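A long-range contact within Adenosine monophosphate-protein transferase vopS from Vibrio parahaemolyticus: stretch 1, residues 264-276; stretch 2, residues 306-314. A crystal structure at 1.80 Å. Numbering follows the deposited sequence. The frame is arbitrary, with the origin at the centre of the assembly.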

# COMPACT_ATOMS: atom_id res chain seq x y z
N GLY A 264 -2.28 18.52 -7.20
CA GLY A 264 -1.11 18.33 -6.35
C GLY A 264 -1.50 18.00 -4.92
O GLY A 264 -0.90 17.16 -4.26
N LYS A 265 -2.51 18.70 -4.42
CA LYS A 265 -2.98 18.48 -3.05
C LYS A 265 -3.49 17.07 -2.85
O LYS A 265 -3.25 16.46 -1.80
N HIS A 266 -4.25 16.58 -3.82
CA HIS A 266 -4.83 15.24 -3.72
C HIS A 266 -3.74 14.17 -3.80
O HIS A 266 -3.83 13.15 -3.14
N LEU A 267 -2.71 14.42 -4.61
CA LEU A 267 -1.60 13.46 -4.65
C LEU A 267 -0.80 13.45 -3.36
O LEU A 267 -0.45 12.40 -2.85
N PHE A 268 -0.51 14.63 -2.84
CA PHE A 268 0.20 14.78 -1.56
C PHE A 268 -0.58 14.06 -0.45
O PHE A 268 -0.01 13.29 0.33
N ALA A 269 -1.88 14.31 -0.38
CA ALA A 269 -2.72 13.70 0.66
C ALA A 269 -2.72 12.18 0.53
O ALA A 269 -2.67 11.45 1.52
N GLY A 270 -2.84 11.71 -0.70
CA GLY A 270 -2.93 10.28 -0.94
C GLY A 270 -1.67 9.53 -0.58
O GLY A 270 -1.71 8.45 0.04
N VAL A 271 -0.52 10.05 -0.99
CA VAL A 271 0.73 9.37 -0.71
C VAL A 271 1.00 9.32 0.79
O VAL A 271 1.33 8.29 1.35
N ILE A 272 0.86 10.46 1.46
CA ILE A 272 1.30 10.52 2.84
C ILE A 272 0.20 9.94 3.72
O ILE A 272 0.47 9.20 4.67
N GLY A 273 -1.04 10.23 3.35
CA GLY A 273 -2.20 9.85 4.15
C GLY A 273 -2.46 8.34 4.16
O GLY A 273 -2.97 7.80 5.13
N TYR A 274 -2.16 7.68 3.06
CA TYR A 274 -2.35 6.23 2.98
C TYR A 274 -1.04 5.50 3.30
O TYR A 274 -1.03 4.28 3.42
N HIS A 275 0.07 6.25 3.43
CA HIS A 275 1.40 5.64 3.64
C HIS A 275 1.69 4.70 2.47
O HIS A 275 1.84 3.49 2.65
N GLY A 276 1.73 5.25 1.27
CA GLY A 276 1.81 4.43 0.06
C GLY A 276 3.16 3.77 -0.19
O GLY A 276 3.25 2.90 -1.08
N ALA A 306 -1.44 23.41 6.32
CA ALA A 306 -2.13 22.90 5.15
C ALA A 306 -1.70 21.45 4.89
O ALA A 306 -2.55 20.58 4.61
N GLU A 307 -0.40 21.17 4.98
CA GLU A 307 0.05 19.76 4.84
C GLU A 307 -0.69 18.87 5.83
O GLU A 307 -1.18 17.78 5.46
N ASN A 308 -0.77 19.30 7.08
CA ASN A 308 -1.40 18.49 8.11
C ASN A 308 -2.88 18.27 7.83
O ASN A 308 -3.38 17.17 8.00
N SER A 309 -3.56 19.31 7.36
CA SER A 309 -4.96 19.18 6.92
C SER A 309 -5.15 18.22 5.76
O SER A 309 -6.20 17.59 5.66
N LEU A 310 -4.18 18.15 4.86
CA LEU A 310 -4.32 17.27 3.70
C LEU A 310 -4.11 15.82 4.07
O LEU A 310 -4.94 14.96 3.73
N HIS A 311 -3.00 15.51 4.73
CA HIS A 311 -2.71 14.07 4.91
C HIS A 311 -3.43 13.52 6.13
O HIS A 311 -3.69 12.33 6.21
N GLY A 312 -3.79 14.40 7.06
CA GLY A 312 -4.61 14.02 8.21
C GLY A 312 -3.95 13.14 9.25
O GLY A 312 -4.62 12.62 10.14
N ILE A 313 -2.64 12.96 9.15
CA ILE A 313 -1.91 12.11 10.06
C ILE A 313 -1.65 12.87 11.35
O ILE A 313 -1.19 14.00 11.32
N LYS A 314 -1.97 12.26 12.49
CA LYS A 314 -1.71 12.88 13.79
C LYS A 314 -0.73 12.05 14.62
O LYS A 314 -0.83 10.83 14.68

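Helix 264-274 and helix 306-311 pack at a closest axial approach of 8.6 Å, with 68° between their N-to-C directions. The contact buries 478 Å² in total. No direct hydrogen bond joins the stretches; the evidence is of apolar packing, supplemented by one water.

Along stretch 1, the first residue to touch is Lys-265. Its CA-to-CB bond points sideways, and with chi1 m and chi2 t its CB lies 3.9 Å from CD2 of Leu-310, so the aliphatic base of the side chain makes the contact; NZ is hydrogen-bonded elsewhere in the structure. His-266 points away, and Leu-267 is out of reach.

Phe-268 contributes more covered area than any other residue of stretch 1. Its CB also leaves sideways, but chi1 t (174°) and chi2 98° bring the end of the ring nearer to stretch 2. Three residues meet it obliquely: its CZ is 3.6 Å from CG of Glu-307, its CD2 is 3.8 Å from CB of Leu-310, and its CE2 is 3.7 Å from CD2 of His-311. Glu-307 thus offers a methylene to the ring, while its carboxylate oxygens are satisfied elsewhere in the structure. The Phe-268 and His-311 rings meet rim to rim, with centroids 5.9 Å apart and planes at 25°, so neither covers the face of the other.

At Ala-269 the backbones are in closest register, its CA lying 4.3 Å from CA of His-311. The methyl approaches both backbone and side chain of Leu-310: CB of Ala-269 is 3.3 Å from O of Leu-310 and 4.1 Å from its CB. Leu-310 itself points toward stretch 1 with chi1 m and chi2 t, and it has the largest covered area in the contact.

Gly-270 and Val-271 make no contact, and Ile-272 resumes the packing. It points toward stretch 2 with chi1 m and chi2 t; its CG2 lies 3.6 Å from CB of His-311 and 4.4 Å from CG1 of Ile-313. His-311, with chi1 p and chi2 61°, is a knob among Phe-268, Ala-269, Ile-272 and Gly-273. Its ring is also anchored within stretch 2, where N of Ile-313 donates to ND1 of His-311 at 3.1 Å and 163°.

Gly-273 lets the carbonyl of His-311 come close, with its CA 3.6 Å from O of His-311. A modelled CB on Gly-273 would lie 3.1 Å from O of His-311, a tight approach, and would clash with O of Ala-269 at 2.4 Å. Water 1 bridges the stretches, donating to O of Gly-273 at 3.1 Å and to O of His-311 at 2.9 Å.

Beyond Tyr-274, which points away, His-275 has positive phi. Its CB leaves sideways, but chi1 m and chi2 -90° bring the ring end nearer, placing NE2 of His-275 3.8 Å from CD1 of Ile-313. That isoleucine points toward stretch 1 with both chi angles m, and its CD1 is also 3.8 Å from O of Gly-273.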

# COMPACT_ATOMS: atom_id res chain seq x y z
CB LYS A 265 -4.10 19.48 -2.71
CG LYS A 265 -3.57 20.88 -2.60
CD LYS A 265 -4.65 21.84 -2.11
CE LYS A 265 -4.53 23.20 -2.76
NZ LYS A 265 -3.61 24.03 -1.98
CB HIS A 266 -5.85 15.00 -4.82
CG HIS A 266 -7.14 15.73 -4.60
ND1 HIS A 266 -8.14 15.23 -3.79
CD2 HIS A 266 -7.58 16.92 -5.06
CE1 HIS A 266 -9.15 16.09 -3.77
NE2 HIS A 266 -8.84 17.12 -4.53
CB LEU A 267 -0.69 13.76 -5.85
CG LEU A 267 -1.41 13.50 -7.20
CD1 LEU A 267 -0.46 13.96 -8.31
CD2 LEU A 267 -1.78 12.01 -7.37
CB PHE A 268 0.33 16.29 -1.25
CG PHE A 268 0.91 16.58 0.12
CD1 PHE A 268 2.26 16.90 0.26
CD2 PHE A 268 0.09 16.57 1.25
CE1 PHE A 268 2.80 17.16 1.48
CE2 PHE A 268 0.62 16.84 2.48
CZ PHE A 268 1.99 17.12 2.61
CB ALA A 269 -4.19 14.23 0.55
CB VAL A 271 1.94 10.08 -1.36
CG1 VAL A 271 3.26 9.39 -0.91
CG2 VAL A 271 1.80 10.06 -2.86
CB ILE A 272 1.65 11.96 3.28
CG1 ILE A 272 2.89 12.45 2.52
CG2 ILE A 272 1.94 12.01 4.78
CD1 ILE A 272 3.07 13.99 2.57
CB TYR A 274 -2.79 5.84 1.57
CG TYR A 274 -4.24 6.11 1.24
CD1 TYR A 274 -5.26 5.69 2.12
CD2 TYR A 274 -4.60 6.71 0.04
CE1 TYR A 274 -6.58 5.89 1.82
CE2 TYR A 274 -5.92 6.92 -0.28
CZ TYR A 274 -6.91 6.50 0.63
OH TYR A 274 -8.22 6.70 0.35
CB HIS A 275 1.46 4.87 4.96
CG HIS A 275 1.34 5.75 6.15
ND1 HIS A 275 2.43 6.33 6.76
CD2 HIS A 275 0.25 6.22 6.81
CE1 HIS A 275 2.03 7.08 7.77
NE2 HIS A 275 0.71 7.03 7.82
CB ALA A 306 -1.83 23.77 3.96
CB GLU A 307 1.55 19.64 5.10
CG GLU A 307 2.43 20.34 4.06
CD GLU A 307 3.90 19.97 4.24
OE1 GLU A 307 4.19 19.21 5.18
OE2 GLU A 307 4.76 20.43 3.46
CB ASN A 308 -1.19 19.10 9.49
CG ASN A 308 0.25 19.03 9.93
OD1 ASN A 308 0.98 18.12 9.53
ND2 ASN A 308 0.68 19.99 10.74
CB SER A 309 -5.51 20.53 6.49
OG SER A 309 -5.90 21.26 7.61
CB LEU A 310 -3.33 17.67 2.58
CG LEU A 310 -3.68 19.00 1.92
CD1 LEU A 310 -2.48 19.49 1.11
CD2 LEU A 310 -4.93 18.92 1.04
CB HIS A 311 -1.20 13.77 4.96
CG HIS A 311 -0.43 14.54 5.98
ND1 HIS A 311 -0.68 14.45 7.33
CD2 HIS A 311 0.67 15.32 5.85
CE1 HIS A 311 0.20 15.19 7.99
NE2 HIS A 311 1.03 15.73 7.11
CB ILE A 313 -0.56 11.66 9.47
CG1 ILE A 313 -0.78 10.99 8.10
CG2 ILE A 313 0.17 10.74 10.43
CD1 ILE A 313 -1.84 9.88 8.13
CB LYS A 314 -3.01 13.07 14.57
CG LYS A 314 -4.07 13.84 13.81
CD LYS A 314 -4.54 15.04 14.60
CE LYS A 314 -5.00 16.16 13.70
NZ LYS A 314 -4.99 17.48 14.41
O HOH W 1 -4.95 9.76 6.56